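Side-chain contacts in transcriptional repressor, TetR family (Thermus thermophilus, PDB 3ANP), which acts as a transcriptional repressor that controls fatty acid degradation, probably by binding DNA, and binds acyl-CoA, here lauroyl-CoA: residues F149-E152 / R153-R156; E181-K184 / N185-L189. All blocks are in the same frame, centred on the assembly; numbering follows the deposited sequence.

How the interactions relate
The two interactions lie on consecutive helices of the C-terminal domain of this all-helical TetR-family repressor. Interaction 1 (149-152 with 153-156) forms the start of helix 151-172; interaction 2 (181-184 with 185-189) runs through helix 178-191 and comes later in the chain. Their centres are about 16 Å apart, and they meet where M154 O packs against L189 CD2 at 4.0 Å. Both also touch the second subunit: R153 of interaction 1 forms salt bridges with E180 and E181 of that subunit, and E181 of interaction 2 answers R153 there. The helix start that supplies R156 to the acyl-CoA is thus tied into the dimer interface, so ligand site and subunit contact are close neighbours.

Interaction 1 (F149-E152 / R153-R156); sequences FSLE and RMGR. With DCC (dodecyl-coa), chain E.
R153 runs past F149 at the start of helix 151-172, its NH1 meeting the ring edge 3.9 Å from F149 CD1, with guanidinium and ring planes 75° apart. The arginine continues to E180 and E181 of the second subunit, to which NH2 forms salt bridges. An extended chain, with CG opposite the backbone N (chi1 -158°), gives it this length. M154, present as selenomethionine, has a long unbranched chain whose bend at chi3 (-73°) brings CE to 3.6 Å from F149 O; CG lies 3.9 Å from F149 CB. S150 holds the N-cap position, just before the helix. Its short hydroxyl suits a first-turn amide, OG accepting from R153 N at 2.9 Å, while S150 O takes M154 N at 3.2 Å. One turn on, R156 NH1 and NH2 both donate to phosphate oxygen O12 of the dodecyl-CoA, at 2.8 and 3.2 Å. An alanine here would probably leave O12 without this positive partner and weaken the grip on the diphosphate, though R168, T173 and R176 of the second subunit also hydrogen-bond to the ligand. Among the neighbouring helices, L151 packs on helix 128-142, while F149 and R153 lie against K184 of the second subunit.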
# COMPACT_ATOMS: atom_id res chain seq x y z
N PHE A 149 -18.55 6.18 8.17
CA PHE A 149 -17.13 5.87 8.39
C PHE A 149 -16.50 7.14 8.97
O PHE A 149 -16.90 8.24 8.62
CB PHE A 149 -16.43 5.51 7.06
CG PHE A 149 -16.86 4.19 6.50
CD1 PHE A 149 -16.59 3.01 7.19
CD2 PHE A 149 -17.55 4.13 5.29
CE1 PHE A 149 -17.01 1.78 6.69
CE2 PHE A 149 -17.98 2.90 4.77
CZ PHE A 149 -17.71 1.72 5.47
N SER A 150 -15.53 7.00 9.87
CA SER A 150 -14.93 8.19 10.48
C SER A 150 -14.05 8.93 9.48
O SER A 150 -13.62 8.37 8.48
CB SER A 150 -14.08 7.81 11.70
OG SER A 150 -12.85 7.20 11.30
N LEU A 151 -13.80 10.20 9.76
CA LEU A 151 -12.96 11.01 8.90
C LEU A 151 -11.56 10.42 8.88
O LEU A 151 -10.90 10.37 7.85
CB LEU A 151 -12.88 12.43 9.44
CG LEU A 151 -14.18 13.23 9.39
CD1 LEU A 151 -14.00 14.52 10.17
CD2 LEU A 151 -14.54 13.49 7.92
N GLU A 152 -11.11 9.96 10.04
CA GLU A 152 -9.77 9.40 10.16
C GLU A 152 -9.62 8.11 9.36
O GLU A 152 -8.56 7.85 8.78
CB GLU A 152 -9.44 9.13 11.64
CG GLU A 152 -9.44 10.36 12.55
CD GLU A 152 -10.82 10.99 12.73
OE1 GLU A 152 -11.83 10.25 12.87
OE2 GLU A 152 -10.89 12.23 12.75
N ARG A 153 -10.66 7.29 9.34
CA ARG A 153 -10.56 6.04 8.61
C ARG A 153 -10.53 6.27 7.09
O ARG A 153 -9.80 5.59 6.36
CB ARG A 153 -11.72 5.13 9.00
CG ARG A 153 -11.43 3.69 8.73
CD ARG A 153 -12.38 2.75 9.45
NE ARG A 153 -12.11 1.38 9.05
CZ ARG A 153 -13.03 0.43 8.99
NH1 ARG A 153 -14.29 0.71 9.33
NH2 ARG A 153 -12.71 -0.78 8.58
N MSE A 154 -11.32 7.22 6.61
CA MSE A 154 -11.33 7.51 5.18
C MSE A 154 -10.02 8.21 4.80
O MSE A 154 -9.46 7.97 3.73
CB MSE A 154 -12.55 8.38 4.84
CG MSE A 154 -13.85 7.63 5.14
SE MSE A 154 -15.44 8.49 4.47
CE MSE A 154 -15.54 9.96 5.71
N GLY A 155 -9.54 9.07 5.70
CA GLY A 155 -8.28 9.76 5.47
C GLY A 155 -7.15 8.74 5.41
O GLY A 155 -6.28 8.83 4.56
N ARG A 156 -7.18 7.77 6.32
CA ARG A 156 -6.16 6.72 6.36
C ARG A 156 -6.14 5.95 5.04
O ARG A 156 -5.08 5.64 4.51
CB ARG A 156 -6.42 5.72 7.49
CG ARG A 156 -5.41 4.54 7.53
CD ARG A 156 -5.57 3.61 8.73
NE ARG A 156 -5.17 4.27 9.98
CZ ARG A 156 -5.16 3.69 11.17
NH1 ARG A 156 -5.53 2.42 11.30
NH2 ARG A 156 -4.78 4.37 12.25
C2 DCC E . -6.93 3.95 22.20
C4 DCC E . -7.82 4.46 20.12
C5 DCC E . -7.37 5.76 20.25
C6 DCC E . -6.68 6.12 21.40
C8 DCC E . -8.37 5.56 18.36
C10 DCC E . 4.77 12.05 3.27
C11 DCC E . 6.14 12.55 2.83
C12 DCC E . 6.14 14.07 2.65
N9 DCC E . -8.44 4.37 18.95
N7 DCC E . -7.73 6.41 19.15
N3 DCC E . -7.58 3.58 21.11
N1 DCC E . -6.48 5.19 22.35
N6 DCC E . -6.23 7.36 21.57
C1' DCC E . -9.09 3.16 18.39
C2' DCC E . -9.27 3.27 16.88
O2' DCC E . -10.34 4.17 16.59
C3' DCC E . -9.73 1.83 16.63
O3' DCC E . -11.11 1.69 16.98
C4' DCC E . -8.86 1.03 17.60
O4' DCC E . -8.24 2.00 18.47
C5' DCC E . -7.80 0.28 16.80
O5' DCC E . -7.05 1.18 15.99
P1 DCC E . -6.17 0.63 14.75
O11 DCC E . -6.96 -0.34 13.97
O12 DCC E . -5.60 1.80 14.05
O6 DCC E . -4.98 -0.18 15.47
P2 DCC E . -3.63 0.56 15.93
O21 DCC E . -3.29 -0.36 17.04
O22 DCC E . -4.18 1.92 16.09
O7 DCC E . -2.85 0.22 14.56
CPA DCC E . -2.83 1.13 13.46
CPB DCC E . -1.39 1.27 12.94
CP8 DCC E . -0.76 -0.11 12.81
CP7 DCC E . -0.59 2.13 13.92
CP9 DCC E . -1.42 1.95 11.57
OP3 DCC E . -1.44 -0.89 11.82
CP6 DCC E . 0.72 0.01 12.46
OP2 DCC E . 1.57 0.16 13.34
NP2 DCC E . 1.01 -0.04 11.16
CP5 DCC E . 2.39 0.07 10.66
CP4 DCC E . 2.40 0.67 9.26
CP3 DCC E . 1.62 -0.22 8.28
OP1 DCC E . 0.48 -0.60 8.55
NP1 DCC E . 2.25 -0.51 7.15
CP2 DCC E . 1.63 -1.36 6.12
CP1 DCC E . 0.52 -0.58 5.40
S DCC E . 1.16 0.77 4.34
P3 DCC E . -12.07 0.82 16.03
O31 DCC E . -12.87 1.66 15.11
O32 DCC E . -11.12 -0.21 15.24
O33 DCC E . -12.98 -0.06 17.02
CA1 DCC E . 1.08 2.16 5.41
CA2 DCC E . 1.17 3.56 4.80
OA1 DCC E . 0.97 2.00 6.62
CA3 DCC E . 0.67 4.61 5.79
CA4 DCC E . 0.65 6.02 5.18
CA5 DCC E . 2.05 6.49 4.77
CA6 DCC E . 2.01 7.97 4.39
CA7 DCC E . 3.41 8.50 4.07
CA8 DCC E . 3.38 10.01 3.81
CA9 DCC E . 4.76 10.52 3.42

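Interaction 2 (E181-K184 / N185-L189)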
# COMPACT_ATOMS: atom_id res chain seq x y z
N GLU A 181 -1.61 9.55 -11.50
CA GLU A 181 -1.93 8.38 -10.68
C GLU A 181 -2.59 8.80 -9.36
O GLU A 181 -3.57 8.19 -8.93
CB GLU A 181 -0.65 7.58 -10.43
CG GLU A 181 -0.73 6.51 -9.34
CD GLU A 181 -1.57 5.30 -9.73
OE1 GLU A 181 -1.80 5.07 -10.94
OE2 GLU A 181 -1.98 4.57 -8.81
N LEU A 182 -2.06 9.82 -8.70
CA LEU A 182 -2.64 10.25 -7.44
C LEU A 182 -4.01 10.87 -7.66
O LEU A 182 -4.91 10.71 -6.83
CB LEU A 182 -1.70 11.24 -6.71
CG LEU A 182 -0.37 10.60 -6.25
CD1 LEU A 182 0.39 11.60 -5.40
CD2 LEU A 182 -0.63 9.30 -5.45
N GLU A 183 -4.18 11.57 -8.78
CA GLU A 183 -5.47 12.19 -9.10
C GLU A 183 -6.50 11.07 -9.29
O GLU A 183 -7.67 11.22 -8.94
CB GLU A 183 -5.34 13.02 -10.38
CG GLU A 183 -6.65 13.54 -10.98
CD GLU A 183 -7.32 14.63 -10.15
OE1 GLU A 183 -6.63 15.31 -9.36
OE2 GLU A 183 -8.54 14.83 -10.32
N LYS A 184 -6.06 9.95 -9.87
CA LYS A 184 -6.94 8.79 -10.08
C LYS A 184 -7.38 8.23 -8.73
O LYS A 184 -8.56 7.93 -8.54
CB LYS A 184 -6.21 7.69 -10.89
CG LYS A 184 -6.98 6.35 -11.01
CD LYS A 184 -6.63 5.33 -9.90
CE LYS A 184 -5.17 4.87 -10.02
NZ LYS A 184 -4.72 3.93 -8.95
N ASN A 185 -6.44 8.10 -7.79
CA ASN A 185 -6.78 7.58 -6.45
C ASN A 185 -7.79 8.49 -5.78
O ASN A 185 -8.76 8.03 -5.15
CB ASN A 185 -5.54 7.51 -5.55
CG ASN A 185 -4.54 6.48 -6.00
OD1 ASN A 185 -4.89 5.55 -6.73
ND2 ASN A 185 -3.29 6.62 -5.56
N LEU A 186 -7.54 9.79 -5.87
CA LEU A 186 -8.42 10.77 -5.27
C LEU A 186 -9.84 10.70 -5.84
O LEU A 186 -10.81 10.60 -5.10
CB LEU A 186 -7.85 12.17 -5.47
CG LEU A 186 -8.74 13.29 -4.94
CD1 LEU A 186 -8.91 13.13 -3.43
CD2 LEU A 186 -8.10 14.63 -5.26
N ARG A 187 -9.95 10.78 -7.17
CA ARG A 187 -11.26 10.73 -7.82
C ARG A 187 -12.01 9.44 -7.48
O ARG A 187 -13.20 9.46 -7.16
CB ARG A 187 -11.09 10.81 -9.34
CG ARG A 187 -10.28 11.99 -9.83
CD ARG A 187 -11.12 13.23 -10.01
NE ARG A 187 -12.27 12.97 -10.87
CZ ARG A 187 -13.06 13.92 -11.37
NH1 ARG A 187 -12.82 15.20 -11.09
NH2 ARG A 187 -14.09 13.59 -12.13
N LEU A 188 -11.32 8.31 -7.58
CA LEU A 188 -11.98 7.04 -7.29
C LEU A 188 -12.48 6.94 -5.86
O LEU A 188 -13.63 6.56 -5.64
CB LEU A 188 -11.06 5.85 -7.61
CG LEU A 188 -10.89 5.52 -9.09
CD1 LEU A 188 -10.12 4.22 -9.23
CD2 LEU A 188 -12.27 5.39 -9.75
N LEU A 189 -11.64 7.28 -4.88
CA LEU A 189 -12.11 7.18 -3.50
C LEU A 189 -13.10 8.28 -3.14
O LEU A 189 -14.07 8.04 -2.41
CB LEU A 189 -10.94 7.22 -2.51
CG LEU A 189 -11.30 6.59 -1.15
CD1 LEU A 189 -11.28 5.06 -1.31
CD2 LEU A 189 -10.30 7.02 -0.06
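K184 and N185 cross each other on helix 178-191, which with helix 151-172 meets the second subunit in the dimer interface, consistent with the four-helix bundle through which TetR-family repressors dimerise. K184 is bent twice, at chi2 (-92°) and again at chi3 (-66°), and together the bends bring NZ round to donate to N185 OD1, 2.8 Å away. The same ammonium group forms a salt bridge with E181 OE2, also at 2.8 Å, approaching from above the carboxylate plane and not within it. T157 of the second subunit supplies a further hydrogen-bond partner, so this buried lysine nitrogen is held by three oxygens. A lysine suits the place because its flexible chain can curl to meet all of them.

E181 and N185, one turn apart, set their carboxylate and amide planes 85° apart, and E181 OE2 and N185 OD1 share the lysine between them. S165 of helix 151-172 hydrogen-bonds to both E181 OE2 and N185 ND2, and probably fixes which way the amide is turned. An asparagine is apt here, since it accepts with one end and donates with the other. The carboxylate of E181, with the amide oxygen of N185 lending its partial charge, would be expected to favour the charged form of K184.

E183 and R187 lie side by side on another side of the same turns, pointing the same way. Their charges stay beyond salt-bridge distance, with E183 OE2 4.2 Å from R187 NE, and the arginine instead pairs with E191. L182 and L186 provide the apolar face, packing on F90 of helix 82-99. L188 crosses the aliphatic part of K184 at a slant, L188 CD1 lying 3.7 Å from K184 CD.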